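PDB 1ZU4: ftsY from Mycoplasma mycoides, which is an SRP receptor of the SRP54-type GTPase family, modelled here as its NG domain, a helical bundle joined to a domain of the P-loop NTPase fold class. Local coordinates for residues 105-111 with 193-199; 119-124 with 151-155. Residues are numbered along the deposited sequence.

Contact 1: 105-111 with 193-199; sequences LNIFMLV and DLLLIDT
Five main-chain hydrogen bonds join residues 105-111 to 193-199, and a side-chain bond is added at each end. D193 O accepts both N106 N and N106 ND2 (3.1 Å each); L195 N donates to N106 O (2.9 Å), F108 N to L195 O (3.0 Å), I197 N to F108 O (2.9 Å) and L110 N to I197 O (2.9 Å). Beyond them T199 (chi1 p) donates OG1 to L110 O at 2.6 Å. This ladder defines extended, parallel strands, 106-111 and 194-198, 4.7 Å apart with axes at 14°, in the register N106-L194, I107-L195, F108-L196, M109-I197. N106, F108, L194 and L196 share the face covered by helix 118-131. There L194 CD1 sits 3.9 Å from the centroid of the F108 ring (chi1 m), 17° off its normal, a CH-pi contact, and F108 CB meets L196 CD2 at 3.8 Å. On the other face I107 CG2 touches I197 CD1 (3.8 Å), and helix 176-189 packs on I107 and L195. Both strands are central in a P-loop NTPase sheet. Mostly apolar side chains pack on both faces while main-chain amides and carbonyls bond between the strands; the polar N106 is satisfied by D193 O and by K101 and R104.

Contact 2: 119-124 with 151-155; sequences TTSLAK and QLEEW. With SO4 (sulfate ion), chain B.
This is a helix-helix packing contact on one side of the P-loop NTPase sheet, between helix 118-131, whose first residues K118 and T119 belong to the probable Walker A motif, and helix 146-156. The local segments 119-124 and 151-155 run in broadly the same direction, crossing at -33° with axes 10.1 Å apart; T119 lies nearest L152 and A123 nearest W155, each pair 6.9 Å between CA atoms. A123 CB sits over the W155 indole, 4.0 Å from the centroid of its five-membered ring and 20° off the normal, a CH-pi contact set by W155 chi1 m and chi2 93°. K124 CE approaches W155 CH2 at 4.3 Å. Toward the sheet, L122 CD2 meets L152 CD2 at 3.9 Å, and both leucines also touch I138 and D198. T119 N donates to sulfate O1 at 2.9 Å, and the amides of G115, G117 and K118 bind the same ion, consistent with an anion-binding P-loop. Apolar and aromatic packing thus joins the helices, while T119 turns its backbone amide to the anion.

Overall arrangement
From the N terminus, the chain passes through the helical bundle before entering strand 106-111, then the probable P-loop, which leads into helix 118-131. Strand 136-140 follows, and helix 146-156 returns to close contact 2 after 26 intervening residues. The chain continues through strand 164-167 and helix 176-189 to strand 194-198, which closes contact 1 beside the starting strand, so the shorter loop lies wholly within the longer one. The centres are 13 Å apart and the two contacts touch: D198 OD1 lies 3.2 Å from T119 CG2, and L196 CD1 lies 3.7 Å from L122 O. Contact 1 joins neighbouring central strands; contact 2 joins two helices on one sheet face.

Contact 1: 105-111 with 193-199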
loop_
_atom_site.group_PDB
_atom_site.type_symbol
_atom_site.label_atom_id
_atom_site.label_comp_id
_atom_site.label_asym_id
_atom_site.label_seq_id
_atom_site.Cartn_x
_atom_site.Cartn_y
_atom_site.Cartn_z
ATOM N N LEU A 105 4.128 -22.005 6.434
ATOM C CA LEU A 105 2.821 -21.411 6.308
ATOM C C LEU A 105 2.953 -19.918 6.580
ATOM O O LEU A 105 3.148 -19.475 7.708
ATOM C CB LEU A 105 1.814 -22.096 7.238
ATOM C CG LEU A 105 0.471 -21.396 7.394
ATOM C CD1 LEU A 105 -0.257 -21.335 6.122
ATOM C CD2 LEU A 105 -0.284 -22.197 8.491
ATOM N N ASN A 106 2.911 -19.141 5.517
ATOM C CA ASN A 106 3.023 -17.698 5.642
ATOM C C ASN A 106 1.668 -17.191 6.135
ATOM O O ASN A 106 0.622 -17.660 5.704
ATOM C CB ASN A 106 3.391 -17.072 4.274
ATOM C CG ASN A 106 4.707 -17.591 3.742
ATOM O OD1 ASN A 106 5.762 -17.203 4.235
ATOM N ND2 ASN A 106 4.646 -18.547 2.805
ATOM N N ILE A 107 1.676 -16.234 7.052
ATOM C CA ILE A 107 0.422 -15.716 7.574
ATOM C C ILE A 107 0.435 -14.186 7.531
ATOM O O ILE A 107 1.256 -13.569 8.184
ATOM C CB ILE A 107 0.143 -16.230 9.021
ATOM C CG1 ILE A 107 0.193 -17.767 9.087
ATOM C CG2 ILE A 107 -1.192 -15.724 9.460
ATOM C CD1 ILE A 107 0.047 -18.397 10.533
ATOM N N PHE A 108 -0.500 -13.593 6.786
ATOM C CA PHE A 108 -0.576 -12.145 6.653
ATOM C C PHE A 108 -1.919 -11.675 7.161
ATOM O O PHE A 108 -2.967 -12.241 6.782
ATOM C CB PHE A 108 -0.515 -11.702 5.184
ATOM C CG PHE A 108 0.738 -12.049 4.478
ATOM C CD1 PHE A 108 0.786 -11.921 3.098
ATOM C CD2 PHE A 108 1.877 -12.507 5.176
ATOM C CE1 PHE A 108 1.958 -12.251 2.406
ATOM C CE2 PHE A 108 3.050 -12.832 4.506
ATOM C CZ PHE A 108 3.122 -12.674 3.148
ATOM N N MET A 109 -1.918 -10.640 7.985
ATOM C CA MET A 109 -3.202 -9.980 8.314
ATOM C C MET A 109 -3.442 -8.715 7.522
ATOM O O MET A 109 -2.540 -7.978 7.274
ATOM C CB MET A 109 -3.235 -9.605 9.781
ATOM C CG MET A 109 -2.914 -10.736 10.706
ATOM S SD MET A 109 -3.101 -10.123 12.361
ATOM C CE MET A 109 -3.459 -11.690 13.190
ATOM N N LEU A 110 -4.669 -8.436 7.153
ATOM C CA LEU A 110 -4.968 -7.166 6.552
ATOM C C LEU A 110 -5.746 -6.352 7.583
ATOM O O LEU A 110 -6.611 -6.890 8.278
ATOM C CB LEU A 110 -5.762 -7.325 5.285
ATOM C CG LEU A 110 -5.110 -7.796 3.965
ATOM C CD1 LEU A 110 -4.753 -6.634 3.164
ATOM C CD2 LEU A 110 -3.934 -8.758 4.091
ATOM N N VAL A 111 -5.338 -5.099 7.756
ATOM C CA VAL A 111 -5.936 -4.229 8.793
ATOM C C VAL A 111 -6.242 -2.860 8.218
ATOM O O VAL A 111 -5.820 -2.539 7.111
ATOM C CB VAL A 111 -5.022 -4.047 10.033
ATOM C CG1 VAL A 111 -4.746 -5.381 10.717
ATOM C CG2 VAL A 111 -3.711 -3.277 9.676
ATOM N N ASP A 193 -0.003 -22.813 1.784
ATOM C CA ASP A 193 1.203 -21.987 1.702
ATOM C C ASP A 193 1.000 -20.598 2.295
ATOM O O ASP A 193 1.945 -19.974 2.718
ATOM C CB ASP A 193 1.622 -21.829 0.252
ATOM C CG ASP A 193 1.987 -23.132 -0.389
ATOM O OD1 ASP A 193 2.820 -23.880 0.158
ATOM O OD2 ASP A 193 1.408 -23.417 -1.454
ATOM N N LEU A 194 -0.234 -20.113 2.292
ATOM C CA LEU A 194 -0.534 -18.772 2.781
ATOM C C LEU A 194 -1.907 -18.729 3.394
ATOM O O LEU A 194 -2.864 -19.300 2.866
ATOM C CB LEU A 194 -0.426 -17.755 1.645
ATOM C CG LEU A 194 -0.983 -16.333 1.796
ATOM C CD1 LEU A 194 -0.090 -15.572 2.738
ATOM C CD2 LEU A 194 -1.080 -15.631 0.409
ATOM N N LEU A 195 -1.972 -18.070 4.547
ATOM C CA LEU A 195 -3.229 -17.784 5.215
ATOM C C LEU A 195 -3.368 -16.263 5.225
ATOM O O LEU A 195 -2.528 -15.594 5.782
ATOM C CB LEU A 195 -3.224 -18.288 6.676
ATOM C CG LEU A 195 -4.476 -17.954 7.528
ATOM C CD1 LEU A 195 -5.761 -18.359 6.823
ATOM C CD2 LEU A 195 -4.348 -18.648 8.870
ATOM N N LEU A 196 -4.437 -15.751 4.640
ATOM C CA LEU A 196 -4.729 -14.323 4.699
ATOM C C LEU A 196 -5.867 -14.112 5.649
ATOM O O LEU A 196 -6.890 -14.783 5.535
ATOM C CB LEU A 196 -5.106 -13.799 3.300
ATOM C CG LEU A 196 -3.924 -13.761 2.304
ATOM C CD1 LEU A 196 -4.424 -13.643 0.861
ATOM C CD2 LEU A 196 -3.089 -12.572 2.588
ATOM N N ILE A 197 -5.688 -13.175 6.599
ATOM C CA ILE A 197 -6.705 -12.898 7.611
ATOM C C ILE A 197 -7.302 -11.507 7.487
ATOM O O ILE A 197 -6.621 -10.491 7.651
ATOM C CB ILE A 197 -6.138 -13.047 9.025
ATOM C CG1 ILE A 197 -5.505 -14.429 9.152
ATOM C CG2 ILE A 197 -7.235 -12.718 10.103
ATOM C CD1 ILE A 197 -4.715 -14.631 10.343
ATOM N N ASP A 198 -8.600 -11.482 7.256
ATOM C CA ASP A 198 -9.344 -10.273 7.218
ATOM C C ASP A 198 -9.694 -9.887 8.641
ATOM O O ASP A 198 -10.013 -10.736 9.460
ATOM C CB ASP A 198 -10.628 -10.504 6.421
ATOM C CG ASP A 198 -11.325 -9.213 6.039
ATOM O OD1 ASP A 198 -12.435 -9.340 5.458
ATOM O OD2 ASP A 198 -10.759 -8.100 6.293
ATOM N N THR A 199 -9.656 -8.594 8.923
ATOM C CA THR A 199 -9.998 -8.080 10.254
ATOM C C THR A 199 -10.933 -6.894 10.142
ATOM O O THR A 199 -10.965 -6.173 9.118
ATOM C CB THR A 199 -8.690 -7.656 11.061
ATOM O OG1 THR A 199 -8.024 -6.565 10.393
ATOM C CG2 THR A 199 -7.726 -8.797 11.158
#

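Contact 2: 119-124 with 151-155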
loop_
_atom_site.group_PDB
_atom_site.type_symbol
_atom_site.label_atom_id
_atom_site.label_comp_id
_atom_site.label_asym_id
_atom_site.label_seq_id
_atom_site.Cartn_x
_atom_site.Cartn_y
_atom_site.Cartn_z
ATOM N N THR A 119 -11.206 -5.969 2.003
ATOM C CA THR A 119 -11.665 -7.274 1.534
ATOM C C THR A 119 -11.363 -7.416 0.052
ATOM O O THR A 119 -10.968 -8.473 -0.359
ATOM C CB THR A 119 -13.173 -7.612 1.840
ATOM O OG1 THR A 119 -14.044 -6.861 0.967
ATOM C CG2 THR A 119 -13.523 -7.315 3.290
ATOM N N THR A 120 -11.502 -6.345 -0.725
ATOM C CA THR A 120 -11.039 -6.319 -2.113
ATOM C C THR A 120 -9.536 -6.630 -2.208
ATOM O O THR A 120 -9.124 -7.488 -2.969
ATOM C CB THR A 120 -11.369 -4.933 -2.769
ATOM O OG1 THR A 120 -12.777 -4.858 -2.993
ATOM C CG2 THR A 120 -10.648 -4.722 -4.094
ATOM N N SER A 121 -8.729 -5.940 -1.397
ATOM C CA SER A 121 -7.282 -6.082 -1.459
ATOM C C SER A 121 -6.878 -7.475 -1.035
ATOM O O SER A 121 -5.964 -8.058 -1.584
ATOM C CB SER A 121 -6.582 -5.061 -0.535
ATOM O OG SER A 121 -6.722 -3.764 -1.001
ATOM N N LEU A 122 -7.571 -8.022 -0.053
ATOM C CA LEU A 122 -7.207 -9.339 0.421
ATOM C C LEU A 122 -7.495 -10.394 -0.662
ATOM O O LEU A 122 -6.705 -11.315 -0.876
ATOM C CB LEU A 122 -7.977 -9.633 1.703
ATOM C CG LEU A 122 -7.694 -10.966 2.344
ATOM C CD1 LEU A 122 -7.712 -10.885 3.855
ATOM C CD2 LEU A 122 -8.759 -11.883 1.822
ATOM N N ALA A 123 -8.616 -10.234 -1.358
ATOM C CA ALA A 123 -8.963 -11.067 -2.523
ATOM C C ALA A 123 -7.902 -11.000 -3.638
ATOM O O ALA A 123 -7.545 -12.027 -4.212
ATOM C CB ALA A 123 -10.330 -10.656 -3.071
ATOM N N LYS A 124 -7.392 -9.794 -3.915
ATOM C CA LYS A 124 -6.381 -9.570 -4.926
ATOM C C LYS A 124 -5.069 -10.195 -4.500
ATOM O O LYS A 124 -4.384 -10.764 -5.325
ATOM C CB LYS A 124 -6.205 -8.087 -5.232
ATOM C CG LYS A 124 -7.435 -7.540 -5.988
ATOM C CD LYS A 124 -7.290 -6.120 -6.372
ATOM C CE LYS A 124 -8.603 -5.636 -7.019
ATOM N NZ LYS A 124 -8.368 -4.426 -7.859
ATOM N N GLN A 151 -18.837 -10.771 0.287
ATOM C CA GLN A 151 -17.876 -10.355 -0.740
ATOM C C GLN A 151 -16.844 -11.431 -1.022
ATOM O O GLN A 151 -16.630 -11.795 -2.175
ATOM C CB GLN A 151 -17.157 -9.065 -0.338
ATOM C CG GLN A 151 -18.015 -7.830 -0.417
ATOM C CD GLN A 151 -17.393 -6.631 0.263
ATOM O OE1 GLN A 151 -16.169 -6.428 0.209
ATOM N NE2 GLN A 151 -18.231 -5.817 0.900
ATOM N N LEU A 152 -16.186 -11.913 0.032
ATOM C CA LEU A 152 -15.194 -12.965 -0.101
ATOM C C LEU A 152 -15.742 -14.196 -0.831
ATOM O O LEU A 152 -15.082 -14.739 -1.736
ATOM C CB LEU A 152 -14.624 -13.312 1.274
ATOM C CG LEU A 152 -13.699 -12.213 1.795
ATOM C CD1 LEU A 152 -13.213 -12.510 3.220
ATOM C CD2 LEU A 152 -12.520 -11.963 0.838
ATOM N N GLU A 153 -16.959 -14.611 -0.457
ATOM C CA GLU A 153 -17.662 -15.728 -1.126
ATOM C C GLU A 153 -17.880 -15.478 -2.614
ATOM O O GLU A 153 -17.649 -16.383 -3.427
ATOM C CB GLU A 153 -19.016 -15.998 -0.486
ATOM C CG GLU A 153 -18.949 -16.815 0.766
ATOM C CD GLU A 153 -20.190 -16.637 1.571
ATOM O OE1 GLU A 153 -20.863 -15.590 1.412
ATOM O OE2 GLU A 153 -20.508 -17.541 2.360
ATOM N N GLU A 154 -18.336 -14.265 -2.939
ATOM C CA GLU A 154 -18.508 -13.812 -4.318
ATOM C C GLU A 154 -17.205 -14.011 -5.067
ATOM O O GLU A 154 -17.142 -14.865 -5.951
ATOM C CB GLU A 154 -18.914 -12.336 -4.382
ATOM C CG GLU A 154 -19.416 -11.863 -5.777
ATOM C CD GLU A 154 -19.274 -10.342 -5.999
ATOM O OE1 GLU A 154 -19.260 -9.577 -4.997
ATOM O OE2 GLU A 154 -19.176 -9.909 -7.186
ATOM N N TRP A 155 -16.173 -13.250 -4.673
ATOM C CA TRP A 155 -14.861 -13.268 -5.326
ATOM C C TRP A 155 -14.316 -14.690 -5.504
ATOM O O TRP A 155 -13.648 -14.975 -6.506
ATOM C CB TRP A 155 -13.834 -12.461 -4.523
ATOM C CG TRP A 155 -13.909 -10.958 -4.620
ATOM C CD1 TRP A 155 -14.581 -10.126 -3.785
ATOM C CD2 TRP A 155 -13.235 -10.114 -5.567
ATOM N NE1 TRP A 155 -14.389 -8.816 -4.155
ATOM C CE2 TRP A 155 -13.570 -8.780 -5.249
ATOM C CE3 TRP A 155 -12.386 -10.357 -6.658
ATOM C CZ2 TRP A 155 -13.092 -7.684 -5.981
ATOM C CZ3 TRP A 155 -11.911 -9.258 -7.390
ATOM C CH2 TRP A 155 -12.266 -7.941 -7.042
HETATM S S SO4 B . -13.395 -2.937 3.836
HETATM O O1 SO4 B . -13.006 -4.356 3.694
HETATM O O2 SO4 B . -14.235 -2.884 5.037
HETATM O O3 SO4 B . -12.259 -2.024 4.104
HETATM O O4 SO4 B . -14.063 -2.521 2.600
#